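Local coordinates for major capsid protein (Norovirus Hu/GI.7/TCH-060/USA/2003, PDB 4P25), which forms the norovirus capsid and, through its protruding P domain, binds host histo-blood group antigen glycans such as Lewis Y, at residues V111-V116 / S126-K131; C107-S112 / G157-V162; T74-G79 / S142-S147; G69-T74 / G153-T158. All blocks are in the same frame, centred on the assembly; numbering follows the deposited sequence.

Contact 1. Residues V111-V116 / S126-K131. With FUC (alpha-L-fucopyranose), chain E.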
loop_
_atom_site.group_PDB
_atom_site.type_symbol
_atom_site.label_atom_id
_atom_site.label_comp_id
_atom_site.label_asym_id
_atom_site.label_seq_id
_atom_site.Cartn_x
_atom_site.Cartn_y
_atom_site.Cartn_z
ATOM N N VAL A 111 6.723 15.641 -4.347
ATOM C CA VAL A 111 6.326 14.819 -3.212
ATOM C C VAL A 111 5.264 15.555 -2.426
ATOM O O VAL A 111 5.473 16.698 -2.010
ATOM C CB VAL A 111 7.542 14.569 -2.290
ATOM C CG1 VAL A 111 7.174 13.623 -1.151
ATOM C CG2 VAL A 111 8.725 14.017 -3.089
ATOM N N SER A 112 4.115 14.917 -2.226
ATOM C CA SER A 112 3.010 15.571 -1.524
ATOM C C SER A 112 3.009 15.218 -0.046
ATOM O O SER A 112 2.812 14.056 0.323
ATOM C CB SER A 112 1.675 15.193 -2.150
ATOM O OG SER A 112 0.636 15.960 -1.566
ATOM N N THR A 113 3.227 16.224 0.799
ATOM C CA THR A 113 3.348 15.989 2.240
ATOM C C THR A 113 2.326 16.753 3.081
ATOM O O THR A 113 1.769 17.769 2.650
ATOM C CB THR A 113 4.753 16.357 2.752
ATOM O OG1 THR A 113 4.962 17.766 2.627
ATOM C CG2 THR A 113 5.819 15.632 1.963
ATOM N N PHE A 114 2.089 16.246 4.283
ATOM C CA PHE A 114 1.284 16.954 5.272
ATOM C C PHE A 114 2.050 17.090 6.583
ATOM O O PHE A 114 2.953 16.304 6.868
ATOM C CB PHE A 114 -0.076 16.277 5.489
ATOM C CG PHE A 114 -0.012 14.962 6.241
ATOM C CD1 PHE A 114 0.363 13.794 5.597
ATOM C CD2 PHE A 114 -0.369 14.900 7.583
ATOM C CE1 PHE A 114 0.407 12.585 6.286
ATOM C CE2 PHE A 114 -0.327 13.692 8.277
ATOM C CZ PHE A 114 0.060 12.534 7.623
ATOM N N LYS A 115 1.701 18.101 7.371
ATOM C CA LYS A 115 2.349 18.301 8.658
ATOM C C LYS A 115 1.739 17.350 9.673
ATOM O O LYS A 115 0.524 17.335 9.873
ATOM C CB LYS A 115 2.207 19.749 9.135
ATOM C CG LYS A 115 3.029 20.052 10.377
ATOM C CD LYS A 115 2.914 21.506 10.803
ATOM C CE LYS A 115 3.890 21.810 11.928
ATOM N NZ LYS A 115 3.997 23.270 12.182
ATOM N N VAL A 116 2.580 16.543 10.313
ATOM C CA VAL A 116 2.093 15.586 11.278
ATOM C C VAL A 116 1.716 16.273 12.593
ATOM O O VAL A 116 0.538 16.346 12.922
ATOM C CB VAL A 116 3.106 14.475 11.557
ATOM C CG1 VAL A 116 2.539 13.485 12.556
ATOM C CG2 VAL A 116 3.477 13.784 10.262
ATOM N N SER A 126 1.539 20.212 1.190
ATOM C CA SER A 126 2.609 20.939 0.515
ATOM C C SER A 126 3.189 20.018 -0.546
ATOM O O SER A 126 3.343 18.813 -0.319
ATOM C CB SER A 126 3.705 21.327 1.512
ATOM O OG SER A 126 3.202 22.171 2.531
ATOM N N ARG A 127 3.502 20.566 -1.715
ATOM C CA ARG A 127 4.213 19.792 -2.719
ATOM C C ARG A 127 5.682 20.188 -2.671
ATOM O O ARG A 127 6.034 21.356 -2.903
ATOM C CB ARG A 127 3.625 20.002 -4.118
ATOM C CG ARG A 127 4.038 18.913 -5.118
ATOM C CD ARG A 127 3.666 19.286 -6.552
ATOM N NE ARG A 127 4.499 20.384 -7.037
ATOM C CZ ARG A 127 4.155 21.238 -7.999
ATOM N NH1 ARG A 127 2.978 21.141 -8.613
ATOM N NH2 ARG A 127 4.993 22.204 -8.345
ATOM N N LEU A 128 6.531 19.221 -2.327
ATOM C CA LEU A 128 7.970 19.444 -2.275
ATOM C C LEU A 128 8.585 19.062 -3.609
ATOM O O LEU A 128 8.466 17.917 -4.056
ATOM C CB LEU A 128 8.604 18.630 -1.150
ATOM C CG LEU A 128 7.885 18.712 0.206
ATOM C CD1 LEU A 128 8.677 17.979 1.275
ATOM C CD2 LEU A 128 7.620 20.164 0.618
ATOM N N ASP A 129 9.224 20.033 -4.248
ATOM C CA ASP A 129 9.846 19.821 -5.541
ATOM C C ASP A 129 11.347 19.608 -5.330
ATOM O O ASP A 129 12.074 20.509 -4.908
ATOM C CB ASP A 129 9.518 20.998 -6.463
ATOM C CG ASP A 129 8.009 21.215 -6.595
ATOM O OD1 ASP A 129 7.275 20.206 -6.718
ATOM O OD2 ASP A 129 7.550 22.376 -6.549
ATOM N N VAL A 130 11.788 18.383 -5.599
ATOM C CA VAL A 130 13.123 17.935 -5.218
ATOM C C VAL A 130 13.967 17.603 -6.437
ATOM O O VAL A 130 13.548 16.813 -7.293
ATOM C CB VAL A 130 13.036 16.668 -4.342
ATOM C CG1 VAL A 130 14.425 16.189 -3.943
ATOM C CG2 VAL A 130 12.171 16.927 -3.113
ATOM N N LYS A 131 15.152 18.202 -6.514
ATOM C CA LYS A 131 16.090 17.894 -7.589
ATOM C C LYS A 131 17.178 16.953 -7.085
ATOM O O LYS A 131 17.567 17.009 -5.915
ATOM C CB LYS A 131 16.723 19.173 -8.153
ATOM C CG LYS A 131 15.713 20.178 -8.682
ATOM C CD LYS A 131 16.385 21.247 -9.529
ATOM C CE LYS A 131 16.762 20.721 -10.910
ATOM N NZ LYS A 131 15.579 20.545 -11.808
HETATM C C1 FUC E . 7.744 21.390 -12.131
HETATM C C2 FUC E . 7.170 21.958 -10.843
HETATM C C3 FUC E . 6.728 23.393 -11.074
HETATM C C4 FUC E . 5.773 23.446 -12.256
HETATM C C5 FUC E . 6.425 22.795 -13.465
HETATM C C6 FUC E . 5.460 22.842 -14.651
HETATM O O2 FUC E . 8.172 21.925 -9.817
HETATM O O3 FUC E . 6.065 23.885 -9.900
HETATM O O4 FUC E . 4.565 22.745 -11.927
HETATM O O5 FUC E . 6.744 21.430 -13.160
#
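Val111 and Leu128 exchange two backbone hydrogen bonds, and Thr113 and Ser126 exchange two more, so that strands 108-115 and 125-130 form an antiparallel hairpin. The straightest runs from Thr113 N to Ser126 O, 2.8 Å long with 175° at the hydrogen. Between these pairs, Ser112 and Arg127 point to the face that leads to the sugar. CG of Arg127 stands anti to the backbone N (chi1 -162°) and the chain bends at chi3. The guanidinium grips Asp129 side-on: NE meets the syn lone pair of Asp129 OD1 at 2.8 Å, with OD1 tilted from the guanidinium plane, and NH2 reaches OD2, which lies in that plane, at 3.1 Å. Fucose O3 lies at the edge of the same guanidinium; its bond from Arg127 NH2 is weak, and the 2.5 Å separation is doubtful.

The other face is mostly buried and mixed. Val111 CB and Leu128 CB pack 4.3 Å apart, and Thr113 CG2 touches Leu128 CD1 at 3.8 Å, these last two side chains crossing at about a right angle. Thr113 OG1 is hydrogen-bonded to Gln155 of strand 154-163, on the other flank of strand 108-115.

The chemistry is thus split by face: the salt bridge restrains Arg127, probably offsets the charge of Asp129 and probably keeps NH2 turned to the fucose, whereas the Thr113-Leu128 side is buried.

Contact 2. Residues C107-S112 / G157-V162. With GAL (beta-D-galactopyranose), chain B; FUC (alpha-L-fucopyranose), chain E.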
loop_
_atom_site.group_PDB
_atom_site.type_symbol
_atom_site.label_atom_id
_atom_site.label_comp_id
_atom_site.label_asym_id
_atom_site.label_seq_id
_atom_site.Cartn_x
_atom_site.Cartn_y
_atom_site.Cartn_z
ATOM N N CYS A 107 15.924 12.291 -11.987
ATOM C CA CYS A 107 14.748 13.073 -12.335
ATOM C C CYS A 107 14.367 13.953 -11.157
ATOM O O CYS A 107 14.822 13.733 -10.032
ATOM C CB CYS A 107 13.574 12.165 -12.730
ATOM S SG CYS A 107 13.050 10.959 -11.465
ATOM N N ASP A 108 13.553 14.969 -11.420
ATOM C CA ASP A 108 12.938 15.722 -10.342
ATOM C C ASP A 108 11.814 14.906 -9.723
ATOM O O ASP A 108 11.092 14.185 -10.421
ATOM C CB ASP A 108 12.372 17.044 -10.856
ATOM C CG ASP A 108 13.417 18.143 -10.950
ATOM O OD1 ASP A 108 14.632 17.847 -11.008
ATOM O OD2 ASP A 108 12.999 19.319 -10.986
ATOM N N TRP A 109 11.675 15.015 -8.407
ATOM C CA TRP A 109 10.552 14.431 -7.695
ATOM C C TRP A 109 9.594 15.517 -7.253
ATOM O O TRP A 109 10.003 16.641 -6.973
ATOM C CB TRP A 109 11.027 13.682 -6.451
ATOM C CG TRP A 109 11.853 12.478 -6.725
ATOM C CD1 TRP A 109 12.052 11.864 -7.929
ATOM C CD2 TRP A 109 12.593 11.728 -5.762
ATOM N NE1 TRP A 109 12.880 10.774 -7.768
ATOM C CE2 TRP A 109 13.227 10.671 -6.445
ATOM C CE3 TRP A 109 12.788 11.851 -4.380
ATOM C CZ2 TRP A 109 14.038 9.740 -5.793
ATOM C CZ3 TRP A 109 13.592 10.929 -3.734
ATOM C CH2 TRP A 109 14.212 9.890 -4.440
ATOM N N HIS A 110 8.318 15.169 -7.179
ATOM C CA HIS A 110 7.312 16.059 -6.639
ATOM C C HIS A 110 6.534 15.265 -5.610
ATOM O O HIS A 110 5.822 14.318 -5.942
ATOM C CB HIS A 110 6.449 16.594 -7.774
ATOM C CG HIS A 110 7.262 17.212 -8.869
ATOM N ND1 HIS A 110 7.587 16.536 -10.026
ATOM C CD2 HIS A 110 7.759 18.465 -9.013
ATOM C CE1 HIS A 110 8.276 17.337 -10.821
ATOM N NE2 HIS A 110 8.392 18.513 -10.230
ATOM N N VAL A 111 6.723 15.641 -4.347
ATOM C CA VAL A 111 6.326 14.819 -3.212
ATOM C C VAL A 111 5.264 15.555 -2.426
ATOM O O VAL A 111 5.473 16.698 -2.010
ATOM C CB VAL A 111 7.542 14.569 -2.290
ATOM C CG1 VAL A 111 7.174 13.623 -1.151
ATOM C CG2 VAL A 111 8.725 14.017 -3.089
ATOM N N SER A 112 4.115 14.917 -2.226
ATOM C CA SER A 112 3.010 15.571 -1.524
ATOM C C SER A 112 3.009 15.218 -0.046
ATOM O O SER A 112 2.812 14.056 0.323
ATOM C CB SER A 112 1.675 15.193 -2.150
ATOM O OG SER A 112 0.636 15.960 -1.566
ATOM N N GLY A 157 5.071 12.398 3.630
ATOM C CA GLY A 157 4.424 12.361 2.334
ATOM C C GLY A 157 4.836 11.259 1.389
ATOM O O GLY A 157 5.614 10.364 1.726
ATOM N N THR A 158 4.287 11.352 0.185
ATOM C CA THR A 158 4.405 10.314 -0.825
ATOM C C THR A 158 4.798 10.930 -2.162
ATOM O O THR A 158 4.318 12.007 -2.519
ATOM C CB THR A 158 3.058 9.579 -0.969
ATOM O OG1 THR A 158 2.683 9.021 0.300
ATOM C CG2 THR A 158 3.140 8.466 -2.001
ATOM N N LEU A 159 5.680 10.254 -2.893
ATOM C CA LEU A 159 6.013 10.667 -4.256
ATOM C C LEU A 159 4.746 10.730 -5.100
ATOM O O LEU A 159 4.030 9.734 -5.223
ATOM C CB LEU A 159 7.002 9.677 -4.877
ATOM C CG LEU A 159 7.513 10.026 -6.277
ATOM C CD1 LEU A 159 8.322 11.314 -6.241
ATOM C CD2 LEU A 159 8.336 8.880 -6.843
ATOM N N ALA A 160 4.475 11.897 -5.681
ATOM C CA ALA A 160 3.258 12.102 -6.465
ATOM C C ALA A 160 3.488 11.974 -7.970
ATOM O O ALA A 160 2.681 11.369 -8.676
ATOM C CB ALA A 160 2.640 13.453 -6.142
ATOM N N TRP A 161 4.576 12.570 -8.452
ATOM C CA TRP A 161 4.944 12.505 -9.864
ATOM C C TRP A 161 6.412 12.857 -10.070
ATOM O O TRP A 161 7.057 13.383 -9.166
ATOM C CB TRP A 161 4.030 13.376 -10.746
ATOM C CG TRP A 161 3.938 14.861 -10.409
ATOM C CD1 TRP A 161 3.253 15.422 -9.371
ATOM C CD2 TRP A 161 4.486 15.956 -11.161
ATOM N NE1 TRP A 161 3.365 16.794 -9.408
ATOM C CE2 TRP A 161 4.117 17.148 -10.502
ATOM C CE3 TRP A 161 5.270 16.045 -12.320
ATOM C CZ2 TRP A 161 4.499 18.411 -10.959
ATOM C CZ3 TRP A 161 5.643 17.311 -12.782
ATOM C CH2 TRP A 161 5.259 18.470 -12.097
ATOM N N VAL A 162 6.937 12.545 -11.251
ATOM C CA VAL A 162 8.331 12.846 -11.570
ATOM C C VAL A 162 8.427 13.588 -12.900
ATOM O O VAL A 162 7.530 13.491 -13.737
ATOM C CB VAL A 162 9.203 11.568 -11.615
ATOM C CG1 VAL A 162 9.201 10.874 -10.262
ATOM C CG2 VAL A 162 8.724 10.620 -12.710
HETATM C C1 GAL B . 9.972 22.403 -14.674
HETATM C C2 GAL B . 9.618 21.459 -13.538
HETATM C C3 GAL B . 10.892 20.899 -12.926
HETATM C C4 GAL B . 11.743 20.268 -14.017
HETATM C C5 GAL B . 11.979 21.278 -15.126
HETATM C C6 GAL B . 12.828 20.640 -16.227
HETATM O O2 GAL B . 8.878 22.171 -12.535
HETATM O O3 GAL B . 10.558 19.907 -11.944
HETATM O O4 GAL B . 11.064 19.120 -14.549
HETATM O O5 GAL B . 10.718 21.692 -15.673
HETATM O O6 GAL B . 13.335 21.660 -17.091
HETATM C C1 FUC E . 7.744 21.390 -12.131
HETATM C C2 FUC E . 7.170 21.958 -10.843
HETATM C C3 FUC E . 6.728 23.393 -11.074
HETATM C C4 FUC E . 5.773 23.446 -12.256
HETATM C C5 FUC E . 6.425 22.795 -13.465
HETATM C C6 FUC E . 5.460 22.842 -14.651
HETATM O O2 FUC E . 8.172 21.925 -9.817
HETATM O O3 FUC E . 6.065 23.885 -9.900
HETATM O O4 FUC E . 4.565 22.745 -11.927
HETATM O O5 FUC E . 6.744 21.430 -13.160
#
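His110 lies flat on the indole of Trp161 in a face-to-face stack, the imidazole centroid 3.5 Å from that of the six-membered ring with the planes at 16°. CB of His110 sits over the five-membered ring as a CH-pi contact. Chi1 of Trp161 (57°) sets CG between the backbone N and the carbonyl carbon; the indole lies against one face of the imidazole.

The packing is also close on the opposite face of the sheet. Leu159 CD1 touches Trp109 CB at 3.6 Å, and Val162 CG1 lies alongside the indole of Trp109 at its CD1, 3.8 Å away. Phe136 meets Trp109 edge-to-face.

By contrast, Ser112 and Thr158, at the far end, are partly exposed; their backbones exchange two hydrogen bonds, but their side chains have little to do with each other. At the sugar end, His110 NE2 donates to galactose O3 over 3.1 Å, and that hydroxyl donates to Asp108 OD2 at 2.7 Å. Fucose O5 lies at the rim of Trp161, 3.5 Å from CH2.

Two residues, Ala160 and Trp161, stand opposite the single His110, shifting the register by one; His110 O accepts from Ala160 N at 2.8 Å and more weakly from Trp161 N. This is a classic beta bulge in the strand pair that lines the glycan pocket of the P domain.

Contact 3. Residues T74-G79 / S142-S147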
loop_
_atom_site.group_PDB
_atom_site.type_symbol
_atom_site.label_atom_id
_atom_site.label_comp_id
_atom_site.label_asym_id
_atom_site.label_seq_id
_atom_site.Cartn_x
_atom_site.Cartn_y
_atom_site.Cartn_z
ATOM N N THR A 74 17.949 26.393 4.531
ATOM C CA THR A 74 19.213 26.273 3.815
ATOM C C THR A 74 19.610 27.637 3.268
ATOM O O THR A 74 18.894 28.622 3.463
ATOM C CB THR A 74 19.102 25.288 2.649
ATOM O OG1 THR A 74 18.256 25.846 1.635
ATOM C CG2 THR A 74 18.502 23.974 3.123
ATOM N N ALA A 75 20.741 27.689 2.571
ATOM C CA ALA A 75 21.253 28.941 2.027
ATOM C C ALA A 75 20.288 29.595 1.040
ATOM O O ALA A 75 20.225 30.819 0.940
ATOM C CB ALA A 75 22.614 28.719 1.368
ATOM N N SER A 76 19.528 28.779 0.319
ATOM C CA SER A 76 18.692 29.291 -0.762
ATOM C C SER A 76 17.200 29.109 -0.505
ATOM O O SER A 76 16.367 29.559 -1.291
ATOM C CB SER A 76 19.068 28.611 -2.076
ATOM O OG SER A 76 18.765 27.228 -2.031
ATOM N N GLY A 77 16.868 28.448 0.595
ATOM C CA GLY A 77 15.490 28.116 0.893
ATOM C C GLY A 77 15.486 26.926 1.825
ATOM O O GLY A 77 16.379 26.800 2.650
ATOM N N LYS A 78 14.517 26.034 1.669
ATOM C CA LYS A 78 14.294 24.968 2.645
ATOM C C LYS A 78 14.887 23.609 2.289
ATOM O O LYS A 78 15.241 23.340 1.142
ATOM C CB LYS A 78 12.797 24.796 2.880
ATOM C CG LYS A 78 12.110 26.032 3.416
ATOM C CD LYS A 78 12.746 26.438 4.726
ATOM C CE LYS A 78 11.813 27.286 5.554
ATOM N NZ LYS A 78 11.647 28.644 4.989
ATOM N N GLY A 79 14.975 22.748 3.299
ATOM C CA GLY A 79 15.364 21.364 3.102
ATOM C C GLY A 79 14.667 20.488 4.124
ATOM O O GLY A 79 13.982 21.000 5.013
ATOM N N SER A 142 19.695 14.162 4.388
ATOM C CA SER A 142 19.107 15.452 4.048
ATOM C C SER A 142 18.916 15.634 2.551
ATOM O O SER A 142 19.723 15.170 1.740
ATOM C CB SER A 142 19.929 16.608 4.626
ATOM O OG SER A 142 21.191 16.708 4.001
ATOM N N ILE A 143 17.826 16.306 2.196
ATOM C CA ILE A 143 17.592 16.729 0.823
ATOM C C ILE A 143 17.104 18.163 0.854
ATOM O O ILE A 143 16.682 18.660 1.901
ATOM C CB ILE A 143 16.541 15.848 0.109
ATOM C CG1 ILE A 143 15.186 15.936 0.822
ATOM C CG2 ILE A 143 17.031 14.406 -0.010
ATOM C CD1 ILE A 143 14.093 15.117 0.165
ATOM N N GLU A 144 17.174 18.843 -0.283
ATOM C CA GLU A 144 16.609 20.179 -0.373
ATOM C C GLU A 144 15.391 20.169 -1.285
ATOM O O GLU A 144 15.193 19.231 -2.054
ATOM C CB GLU A 144 17.660 21.192 -0.835
ATOM C CG GLU A 144 18.828 21.288 0.153
ATOM C CD GLU A 144 19.727 22.498 -0.064
ATOM O OE1 GLU A 144 19.437 23.323 -0.953
ATOM O OE2 GLU A 144 20.732 22.613 0.670
ATOM N N PHE A 145 14.558 21.195 -1.164
ATOM C CA PHE A 145 13.373 21.307 -2.008
ATOM C C PHE A 145 12.982 22.760 -2.217
ATOM O O PHE A 145 13.414 23.653 -1.479
ATOM C CB PHE A 145 12.181 20.525 -1.410
ATOM C CG PHE A 145 11.665 21.090 -0.106
ATOM C CD1 PHE A 145 10.737 22.123 -0.094
ATOM C CD2 PHE A 145 12.098 20.574 1.110
ATOM C CE1 PHE A 145 10.265 22.649 1.109
ATOM C CE2 PHE A 145 11.628 21.090 2.311
ATOM C CZ PHE A 145 10.707 22.126 2.308
ATOM N N THR A 146 12.171 22.990 -3.238
ATOM C CA THR A 146 11.449 24.241 -3.366
ATOM C C THR A 146 9.975 23.878 -3.281
ATOM O O THR A 146 9.601 22.728 -3.551
ATOM C CB THR A 146 11.759 24.971 -4.696
ATOM O OG1 THR A 146 11.453 24.119 -5.806
ATOM C CG2 THR A 146 13.230 25.379 -4.760
ATOM N N SER A 147 9.145 24.833 -2.879
ATOM C CA SER A 147 7.713 24.595 -2.758
ATOM C C SER A 147 6.946 25.890 -2.936
ATOM O O SER A 147 7.387 26.950 -2.493
ATOM C CB SER A 147 7.380 23.997 -1.388
ATOM O OG SER A 147 5.982 23.791 -1.253
HETATM O O HOH W 1 16.826 24.720 -0.517
HETATM O O HOH W 2 20.440 25.990 -0.609
HETATM O O HOH W 3 13.521 26.169 -0.918
#
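Gly79 and Glu144 form an antiparallel non-hydrogen-bonded pair in the six-stranded sheet, their CA atoms 3.9 Å apart. Strand 142-144 is one of the two outermost strands within the chain; just beyond it Thr146 bonds to Asp129 of strand 125-130, curling the sheet toward the barrel known in the norovirus P2 subdomain. Residues 74-77 form the turn of the hairpin that joins strands 66-73 and 78-83. Beyond the pair a nearly straight backbone bond, Phe145 N to Lys78 O, spans 3.2 Å. The close fit depends on Gly79: a CB there would run into Ile143 O. At Gly77, with a phi of 156°, a side chain would collide with the carbonyl O of Ser76.

Among the side chains, the end of Phe145 swings toward segment 74-79. Its CG lies between the backbone N and the carbonyl carbon (chi1 66°), and the carbonyl carbon of Lys78 lies over one face of the ring, towards the rim. The tip of the ring, CZ, approaches Lys78 CB to 3.4 Å. Leu128, Val130 and Leu80 also pack on this phenyl group.

Towards solvent the contact is polar and wet. Glu144 extends beyond CG to meet Thr74 tip to tip, OE2 lying 3.6 Å from the methyl CG2. Two waters bridge Glu144 OE1 and Thr74 OG1; one also lies within bonding distance of Lys78 O, and can donate to only two of its three acceptors at once. A third water donates to Phe145 O at 2.6 Å and accepts from Lys78 N at 2.8 Å.

Contact 4. Residues G69-T74 / G153-T158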
loop_
_atom_site.group_PDB
_atom_site.type_symbol
_atom_site.label_atom_id
_atom_site.label_comp_id
_atom_site.label_asym_id
_atom_site.label_seq_id
_atom_site.Cartn_x
_atom_site.Cartn_y
_atom_site.Cartn_z
ATOM N N GLY A 69 10.440 13.973 7.130
ATOM C CA GLY A 69 11.542 14.750 7.660
ATOM C C GLY A 69 11.105 16.061 8.265
ATOM O O GLY A 69 9.941 16.457 8.187
ATOM N N LYS A 70 12.062 16.737 8.882
ATOM C CA LYS A 70 11.810 18.036 9.483
ATOM C C LYS A 70 12.376 19.153 8.626
ATOM O O LYS A 70 13.539 19.118 8.225
ATOM C CB LYS A 70 12.387 18.081 10.893
ATOM C CG LYS A 70 11.637 17.157 11.827
ATOM C CD LYS A 70 12.339 16.950 13.151
ATOM C CE LYS A 70 11.476 16.084 14.048
ATOM N NZ LYS A 70 10.937 14.896 13.323
ATOM N N VAL A 71 11.538 20.146 8.350
ATOM C CA VAL A 71 11.936 21.284 7.529
ATOM C C VAL A 71 12.990 22.121 8.241
ATOM O O VAL A 71 12.856 22.419 9.429
ATOM C CB VAL A 71 10.715 22.162 7.181
ATOM C CG1 VAL A 71 11.141 23.433 6.437
ATOM C CG2 VAL A 71 9.712 21.363 6.362
ATOM N N PHE A 72 14.047 22.472 7.512
ATOM C CA PHE A 72 15.076 23.371 8.028
ATOM C C PHE A 72 15.465 24.409 6.971
ATOM O O PHE A 72 15.135 24.262 5.795
ATOM C CB PHE A 72 16.303 22.591 8.532
ATOM C CG PHE A 72 17.151 21.990 7.438
ATOM C CD1 PHE A 72 16.814 20.769 6.868
ATOM C CD2 PHE A 72 18.295 22.634 6.997
ATOM C CE1 PHE A 72 17.601 20.215 5.866
ATOM C CE2 PHE A 72 19.082 22.084 5.999
ATOM C CZ PHE A 72 18.735 20.877 5.431
ATOM N N SER A 73 16.149 25.462 7.402
ATOM C CA SER A 73 16.536 26.540 6.498
ATOM C C SER A 73 17.890 26.267 5.853
ATOM O O SER A 73 18.859 25.944 6.543
ATOM C CB SER A 73 16.597 27.873 7.247
ATOM O OG SER A 73 15.342 28.216 7.806
ATOM N N THR A 74 17.949 26.393 4.531
ATOM C CA THR A 74 19.213 26.273 3.815
ATOM C C THR A 74 19.610 27.637 3.268
ATOM O O THR A 74 18.894 28.622 3.463
ATOM C CB THR A 74 19.102 25.288 2.649
ATOM O OG1 THR A 74 18.256 25.846 1.635
ATOM C CG2 THR A 74 18.502 23.974 3.123
ATOM N N GLY A 153 8.032 22.219 10.092
ATOM C CA GLY A 153 8.042 21.097 11.013
ATOM C C GLY A 153 8.144 19.719 10.378
ATOM O O GLY A 153 8.810 19.529 9.357
ATOM N N ASP A 154 7.466 18.762 11.006
ATOM C CA ASP A 154 7.522 17.346 10.658
ATOM C C ASP A 154 6.580 17.057 9.489
ATOM O O ASP A 154 5.360 17.050 9.654
ATOM C CB ASP A 154 7.130 16.554 11.911
ATOM C CG ASP A 154 7.204 15.037 11.733
ATOM O OD1 ASP A 154 7.659 14.538 10.681
ATOM O OD2 ASP A 154 6.800 14.343 12.696
ATOM N N GLN A 155 7.156 16.822 8.310
ATOM C CA GLN A 155 6.378 16.580 7.097
ATOM C C GLN A 155 6.475 15.125 6.667
ATOM O O GLN A 155 7.570 14.561 6.599
ATOM C CB GLN A 155 6.876 17.469 5.949
ATOM C CG GLN A 155 6.682 18.966 6.158
ATOM C CD GLN A 155 5.239 19.426 5.970
ATOM O OE1 GLN A 155 4.537 18.978 5.059
ATOM N NE2 GLN A 155 4.795 20.331 6.835
ATOM N N LEU A 156 5.326 14.518 6.377
ATOM C CA LEU A 156 5.271 13.140 5.913
ATOM C C LEU A 156 4.510 13.093 4.610
ATOM O O LEU A 156 3.435 13.679 4.487
ATOM C CB LEU A 156 4.578 12.251 6.950
ATOM C CG LEU A 156 4.152 10.836 6.537
ATOM C CD1 LEU A 156 5.350 9.977 6.176
ATOM C CD2 LEU A 156 3.358 10.196 7.665
ATOM N N GLY A 157 5.071 12.398 3.630
ATOM C CA GLY A 157 4.424 12.361 2.334
ATOM C C GLY A 157 4.836 11.259 1.389
ATOM O O GLY A 157 5.614 10.364 1.726
ATOM N N THR A 158 4.287 11.352 0.185
ATOM C CA THR A 158 4.405 10.314 -0.825
ATOM C C THR A 158 4.798 10.930 -2.162
ATOM O O THR A 158 4.318 12.007 -2.519
ATOM C CB THR A 158 3.058 9.579 -0.969
ATOM O OG1 THR A 158 2.683 9.021 0.300
ATOM C CG2 THR A 158 3.140 8.466 -2.001
HETATM O O HOH W 4 10.309 13.926 10.872
HETATM O O HOH W 5 10.377 24.119 10.363
#
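Gly69 and Gln155 exchange two backbone hydrogen bonds, and Val71 N adds a third to Gly153 O at 3.0 Å, with the axes of strands 69-73 and 154-158 at 127° between their N-to-C directions. This antiparallel pairing lies in the middle of the six-stranded sheet of the P domain, and the strands diverge strongly: after Val71, the first strand turns away. Gly153, at a positive phi of 62°, leads the chain into the second strand. Its N is joined to Val71 O through a water that accepts from the former and donates to the latter.

On one face Val71 meets Gln155. CG2 of the valine stands anti to the carbonyl carbon and touches both Gly153 O, at 3.6 Å, and Gln155 CG, at 3.9 Å. The glutamine chain bends at chi2 (-75°), and its amide is held at both ends: NE2 bonds to Thr152 O, while OE1 has its partner in Thr113.

The face bearing Lys70 and Asp154, a non-hydrogen-bonded pair, is the more exposed one, Lys70 being exposed and Asp154 partly so. Asp154 has its salt bridge with Arg68, through OD2, so the lysine is a second and more distant positive charge that probably adds to the stabilisation of the carboxylate. Lys70 NZ stays 4.2 Å from Asp154 OD2, beyond salt-bridge range. A water fills the role instead, accepting from Lys70 NZ and donating to Asp154 OD1, each at 2.7 Å.

All four contacts belong to one antiparallel sheet. Contacts 1 and 2 share strand 108-115 and are largely buried; contacts 2 and 4 share strand 154-163, which gives one end to the glycan site and the other to the partly exposed region. In contact 3, on an outermost strand, Gly79 O probably bonds to Phe72 N of contact 4. The chemistry follows this layout: an aromatic stack and a salt bridge border the sugars in contacts 1 and 2, whereas waters bridge side chains and backbone in contacts 3 and 4. Probable bonds from Asp129 N to Thr146 O and from Ser147 OG to Arg127 O, with Phe145 packing on Leu128, join contact 3 to contact 1.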